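Local structure of SPD1 nuclease (Streptococcus pyogenes, 2XGR) at residues 74-79 with 134-139; 123-126 with 130-133. The protein is a prophage-encoded extracellular DNase, probably a metal-dependent nuclease of the His-Me finger superfamily that cuts nucleic acid without strict sequence specificity. All coordinates share one frame; numbering follows the deposited sequence.

Contact 1. Residues 74-79 with 134-139; sequences TFSHIQ and PRNLVA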
loop_
_atom_site.group_PDB
_atom_site.type_symbol
_atom_site.label_atom_id
_atom_site.label_comp_id
_atom_site.label_asym_id
_atom_site.label_seq_id
_atom_site.Cartn_x
_atom_site.Cartn_y
_atom_site.Cartn_z
ATOM N N THR A 74 -1.729 7.516 -10.528
ATOM C CA THR A 74 -3.052 7.743 -9.940
ATOM C C THR A 74 -3.537 6.672 -8.984
ATOM O O THR A 74 -4.293 6.998 -8.048
ATOM C CB THR A 74 -4.133 8.006 -11.011
ATOM O OG1 THR A 74 -4.186 6.933 -11.950
ATOM C CG2 THR A 74 -3.726 9.305 -11.782
ATOM N N PHE A 75 -3.193 5.399 -9.227
ATOM C CA PHE A 75 -3.391 4.373 -8.152
ATOM C C PHE A 75 -2.696 3.094 -8.555
ATOM O O PHE A 75 -2.494 2.865 -9.739
ATOM C CB PHE A 75 -4.900 4.042 -7.891
ATOM C CG PHE A 75 -5.605 3.386 -9.073
ATOM C CD1 PHE A 75 -5.661 1.958 -9.212
ATOM C CD2 PHE A 75 -6.310 4.181 -9.993
ATOM C CE1 PHE A 75 -6.329 1.372 -10.354
ATOM C CE2 PHE A 75 -7.021 3.592 -11.041
ATOM C CZ PHE A 75 -7.029 2.204 -11.229
ATOM N N SER A 76 -2.530 2.172 -7.604
ATOM C CA SER A 76 -2.091 0.829 -7.983
ATOM C C SER A 76 -2.916 -0.148 -7.085
ATOM O O SER A 76 -3.110 0.104 -5.881
ATOM C CB SER A 76 -0.610 0.723 -7.626
ATOM O OG SER A 76 -0.182 -0.609 -7.936
ATOM N N HIS A 77 -3.509 -1.188 -7.685
ATOM C CA HIS A 77 -4.525 -2.007 -7.016
ATOM C C HIS A 77 -4.222 -3.473 -7.302
ATOM O O HIS A 77 -4.104 -3.878 -8.482
ATOM C CB HIS A 77 -5.902 -1.653 -7.541
ATOM C CG HIS A 77 -7.052 -1.990 -6.612
ATOM N ND1 HIS A 77 -7.035 -2.966 -5.638
ATOM C CD2 HIS A 77 -8.328 -1.506 -6.640
ATOM C CE1 HIS A 77 -8.234 -2.994 -5.022
ATOM N NE2 HIS A 77 -9.033 -2.142 -5.655
ATOM N N ILE A 78 -3.969 -4.260 -6.248
ATOM C CA ILE A 78 -3.624 -5.671 -6.466
ATOM C C ILE A 78 -4.614 -6.580 -5.747
ATOM O O ILE A 78 -5.211 -6.208 -4.709
ATOM C CB ILE A 78 -2.151 -5.897 -6.005
ATOM C CG1 ILE A 78 -1.568 -7.240 -6.528
ATOM C CG2 ILE A 78 -1.991 -5.772 -4.445
ATOM C CD1 ILE A 78 0.011 -7.296 -6.328
ATOM N N GLN A 79 -4.765 -7.790 -6.265
ATOM C CA GLN A 79 -5.505 -8.791 -5.500
ATOM C C GLN A 79 -4.692 -10.086 -5.658
ATOM O O GLN A 79 -4.408 -10.509 -6.794
ATOM C CB GLN A 79 -6.958 -8.864 -6.014
ATOM C CG GLN A 79 -7.816 -9.724 -5.066
ATOM C CD GLN A 79 -9.240 -9.785 -5.493
ATOM O OE1 GLN A 79 -9.690 -10.849 -5.959
ATOM N NE2 GLN A 79 -9.968 -8.651 -5.378
ATOM N N PRO A 134 6.194 3.668 -14.026
ATOM C CA PRO A 134 5.847 4.951 -13.438
ATOM C C PRO A 134 4.449 4.973 -12.823
ATOM O O PRO A 134 4.197 5.837 -11.965
ATOM C CB PRO A 134 5.927 5.931 -14.638
ATOM C CG PRO A 134 5.916 5.067 -15.804
ATOM C CD PRO A 134 6.625 3.816 -15.422
ATOM N N ARG A 135 3.545 4.154 -13.344
ATOM C CA ARG A 135 2.154 4.118 -12.771
ATOM C C ARG A 135 2.087 3.504 -11.376
ATOM O O ARG A 135 1.056 3.599 -10.702
ATOM C CB ARG A 135 1.242 3.296 -13.629
ATOM C CG ARG A 135 1.014 4.043 -14.958
ATOM C CD ARG A 135 0.364 3.040 -15.909
ATOM N NE ARG A 135 0.421 3.586 -17.247
ATOM C CZ ARG A 135 1.476 3.591 -18.070
ATOM N NH1 ARG A 135 2.741 3.213 -17.695
ATOM N NH2 ARG A 135 1.228 3.987 -19.318
ATOM N N ASN A 136 3.207 2.920 -10.936
ATOM C CA ASN A 136 3.333 2.431 -9.544
ATOM C C ASN A 136 4.407 3.178 -8.742
ATOM O O ASN A 136 4.881 2.719 -7.690
ATOM C CB ASN A 136 3.649 0.923 -9.588
ATOM C CG ASN A 136 3.461 0.263 -8.234
ATOM O OD1 ASN A 136 2.397 0.445 -7.626
ATOM N ND2 ASN A 136 4.547 -0.415 -7.674
ATOM N N LEU A 137 4.772 4.413 -9.160
ATOM C CA LEU A 137 5.803 5.161 -8.459
ATOM C C LEU A 137 5.329 6.598 -8.200
ATOM O O LEU A 137 4.735 7.192 -9.103
ATOM C CB LEU A 137 7.098 5.248 -9.309
ATOM C CG LEU A 137 7.863 3.919 -9.484
ATOM C CD1 LEU A 137 8.949 4.028 -10.561
ATOM C CD2 LEU A 137 8.461 3.487 -8.129
ATOM N N VAL A 138 5.654 7.140 -7.038
ATOM C CA VAL A 138 5.506 8.577 -6.708
ATOM C C VAL A 138 6.728 9.058 -5.929
ATOM O O VAL A 138 7.387 8.292 -5.192
ATOM C CB VAL A 138 4.217 8.851 -5.896
ATOM C CG1 VAL A 138 2.971 8.432 -6.700
ATOM C CG2 VAL A 138 4.258 8.103 -4.548
ATOM N N ALA A 139 6.999 10.369 -6.006
ATOM C CA ALA A 139 7.993 10.977 -5.177
ATOM C C ALA A 139 7.611 10.748 -3.726
ATOM O O ALA A 139 6.500 11.091 -3.324
ATOM C CB ALA A 139 8.001 12.482 -5.460
HETATM O O HOH W 1 -1.147 5.078 -11.709
#
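Ser76 reaches Asn136 across this contact through one direct hydrogen bond, an example of how a single polar side chain can tie a short strand to the sheet beside it. The hydroxyl OG of Ser76 donates to OD1 of Asn136 at 2.8 Å. It does not come in along a lone pair but hovers above the amide, 45° out of the carbonyl plane, with a C=O...donor angle of 133°. Ser76 CB presses close as well, 3.0 Å from Asn136 OD1, so the amide oxygen sits beside the CB-OG bond; the fit is tight and the hydrogen bond is bent at the hydroxyl. CB already points toward 134-139, and with OG anti to the backbone N (chi1 177°) the hydroxyl turns off beside OD1. Asn136 OD1 has a second donor, the backbone N of Val123, and its ND2 is hydrogen-bonded elsewhere; with both ends held, the buried amide has little freedom to rotate.

A little further out, Phe75 O and Arg135 O are 3.8 Å apart. A water spans the backbones beside them, accepting from Thr74 N at 2.8 Å and able to donate to Arg135 O at the same distance. The side chain of Arg135 leads away from 74-79 to a salt bridge with Glu133.

Outside the two segments, Ser76 is set in place by backbone bonding to Val183 of strand 178-186, while Phe75 forms a cation-pi pair with Lys182. In the partner segment, strand 137-139 pairs antiparallel with strand 119-121 and is followed by helix 142-146. This order is consistent with the beta-beta-alpha finger of His-Me nucleases, here fastened by Asn136 to the large antiparallel sheet through strand 76-80.

Contact 2. Residues 123-126 with 130-133; sequences VGYQ and LNDE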
loop_
_atom_site.group_PDB
_atom_site.type_symbol
_atom_site.label_atom_id
_atom_site.label_comp_id
_atom_site.label_asym_id
_atom_site.label_seq_id
_atom_site.Cartn_x
_atom_site.Cartn_y
_atom_site.Cartn_z
ATOM N N VAL A 123 2.134 0.146 -4.620
ATOM C CA VAL A 123 2.071 -1.224 -4.089
ATOM C C VAL A 123 3.525 -1.760 -3.963
ATOM O O VAL A 123 4.268 -1.725 -4.936
ATOM C CB VAL A 123 1.215 -2.121 -4.983
ATOM C CG1 VAL A 123 1.407 -3.627 -4.579
ATOM C CG2 VAL A 123 -0.282 -1.795 -4.806
ATOM N N GLY A 124 3.971 -2.132 -2.746
ATOM C CA GLY A 124 5.375 -2.550 -2.598
ATOM C C GLY A 124 5.782 -3.698 -3.516
ATOM O O GLY A 124 4.980 -4.601 -3.907
ATOM N N TYR A 125 7.094 -3.735 -3.738
ATOM C CA TYR A 125 7.643 -4.673 -4.723
ATOM C C TYR A 125 7.285 -6.131 -4.510
ATOM O O TYR A 125 6.941 -6.820 -5.483
ATOM C CB TYR A 125 9.210 -4.536 -4.684
ATOM C CG TYR A 125 9.846 -5.415 -5.699
ATOM C CD1 TYR A 125 9.784 -5.123 -7.060
ATOM C CD2 TYR A 125 10.399 -6.612 -5.313
ATOM C CE1 TYR A 125 10.405 -5.940 -8.019
ATOM C CE2 TYR A 125 11.047 -7.438 -6.264
ATOM C CZ TYR A 125 10.971 -7.123 -7.605
ATOM O OH TYR A 125 11.566 -7.954 -8.547
ATOM N N GLN A 126 7.397 -6.649 -3.280
ATOM C CA GLN A 126 7.242 -8.101 -3.139
ATOM C C GLN A 126 5.798 -8.519 -3.345
ATOM O O GLN A 126 5.496 -9.696 -3.531
ATOM C CB GLN A 126 7.738 -8.587 -1.775
ATOM C CG GLN A 126 9.240 -8.423 -1.581
ATOM C CD GLN A 126 9.789 -9.343 -0.517
ATOM O OE1 GLN A 126 10.965 -9.793 -0.598
ATOM N NE2 GLN A 126 9.023 -9.581 0.492
ATOM N N LEU A 130 6.972 -5.255 -9.694
ATOM C CA LEU A 130 7.226 -4.200 -10.715
ATOM C C LEU A 130 8.455 -3.366 -10.418
ATOM O O LEU A 130 8.692 -2.973 -9.289
ATOM C CB LEU A 130 6.069 -3.185 -10.781
ATOM C CG LEU A 130 4.707 -3.784 -11.100
ATOM C CD1 LEU A 130 3.761 -2.579 -11.034
ATOM C CD2 LEU A 130 4.715 -4.444 -12.525
ATOM N N ASN A 131 9.266 -3.168 -11.454
ATOM C CA ASN A 131 10.501 -2.374 -11.360
ATOM C C ASN A 131 10.333 -1.200 -12.323
ATOM O O ASN A 131 10.057 -1.415 -13.512
ATOM C CB ASN A 131 11.673 -3.228 -11.880
ATOM C CG ASN A 131 12.050 -4.352 -10.909
ATOM O OD1 ASN A 131 12.544 -4.079 -9.817
ATOM N ND2 ASN A 131 11.787 -5.608 -11.291
ATOM N N ASP A 132 10.546 0.004 -11.809
ATOM C CA ASP A 132 10.551 1.219 -12.641
ATOM C C ASP A 132 9.287 1.509 -13.421
ATOM O O ASP A 132 9.369 2.153 -14.462
ATOM C CB ASP A 132 11.741 1.245 -13.614
ATOM C CG ASP A 132 12.738 2.336 -13.265
ATOM O OD1 ASP A 132 13.809 1.983 -12.691
ATOM O OD2 ASP A 132 12.438 3.544 -13.534
ATOM N N GLU A 133 8.127 1.057 -12.959
ATOM C CA GLU A 133 6.877 1.301 -13.683
ATOM C C GLU A 133 6.293 2.617 -13.163
ATOM O O GLU A 133 5.972 2.743 -11.987
ATOM C CB GLU A 133 5.921 0.101 -13.448
ATOM C CG GLU A 133 4.411 0.375 -13.753
ATOM C CD GLU A 133 4.252 0.980 -15.117
ATOM O OE1 GLU A 133 4.947 0.468 -16.016
ATOM O OE2 GLU A 133 3.715 2.101 -15.302
#
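The backbones at Tyr125, the first residue of helix 125-128, and Leu130, just beyond its end, come closest, their CA atoms 6.0 Å apart. The chain enters through Gly124, which occupies the N-cap position ahead of the helix, and returns in the irregular segment 130-133. There the positive phi of Asp132 (58°) places the residue in the left-handed region and bends the path. What joins the two segments is chiefly one aromatic side chain laid against this returning backbone.

The Tyr125 ring turns an edge to Leu130 O, which lies in the ring plane, 3.3 Å from Tyr125 CD1, a weakly polar approach of a carbonyl oxygen to an aromatic C-H. Asn131 OD1 approaches Tyr125 CE1 obliquely, at 3.4 Å, and Asn131 ND2 lies 3.6 Å from Tyr125 CE1. The amide and ring planes are inclined by 44°, so the two flat groups neither stack nor meet at right angles. With CG of Tyr125 anti to the backbone N (chi1 -178°), the ring extends from the start of the helix toward 130-131; its OH is hydrogen-bonded to Asp88, outside both segments.

Leu130 divides its roles. Its carbonyl oxygen is also hydrogen-bonded to His121 NE2, whereas its side chain turns from Tyr125 to pack on Leu62 and Leu64. Gly124 N is hydrogen-bonded to OE1 of Glu164, and Val123 packs on Ile78, so the surface turn is connected to the long helix 160-173 and to strands 61-64 and 76-80 of the large sheet, just before strand 137-139.

Overall arrangement
Contact 2 is nested in the chain loop that contact 1 closes, and their centres lie 8 Å apart on the same side of the protein's centre. Asn136 OD1 joins them through a probable hydrogen bond of 3.0 Å from Val123 N. Packing adds to this link: Ser76 OG lies 3.3 Å from Val123 CG2, and Asn136 CB 3.8 Å from Leu130 CD1. Segment 134-139 carries one strand of the presumed finger; 74-79 meets it from the large sheet, while 123-126 and 130-133 lie in the chain between its two strands. A bound di(hydroxyethyl)ether approaches the Tyr125 side chain to about 3 Å, while such a molecule is about 7 Å from the Phe75 side chain.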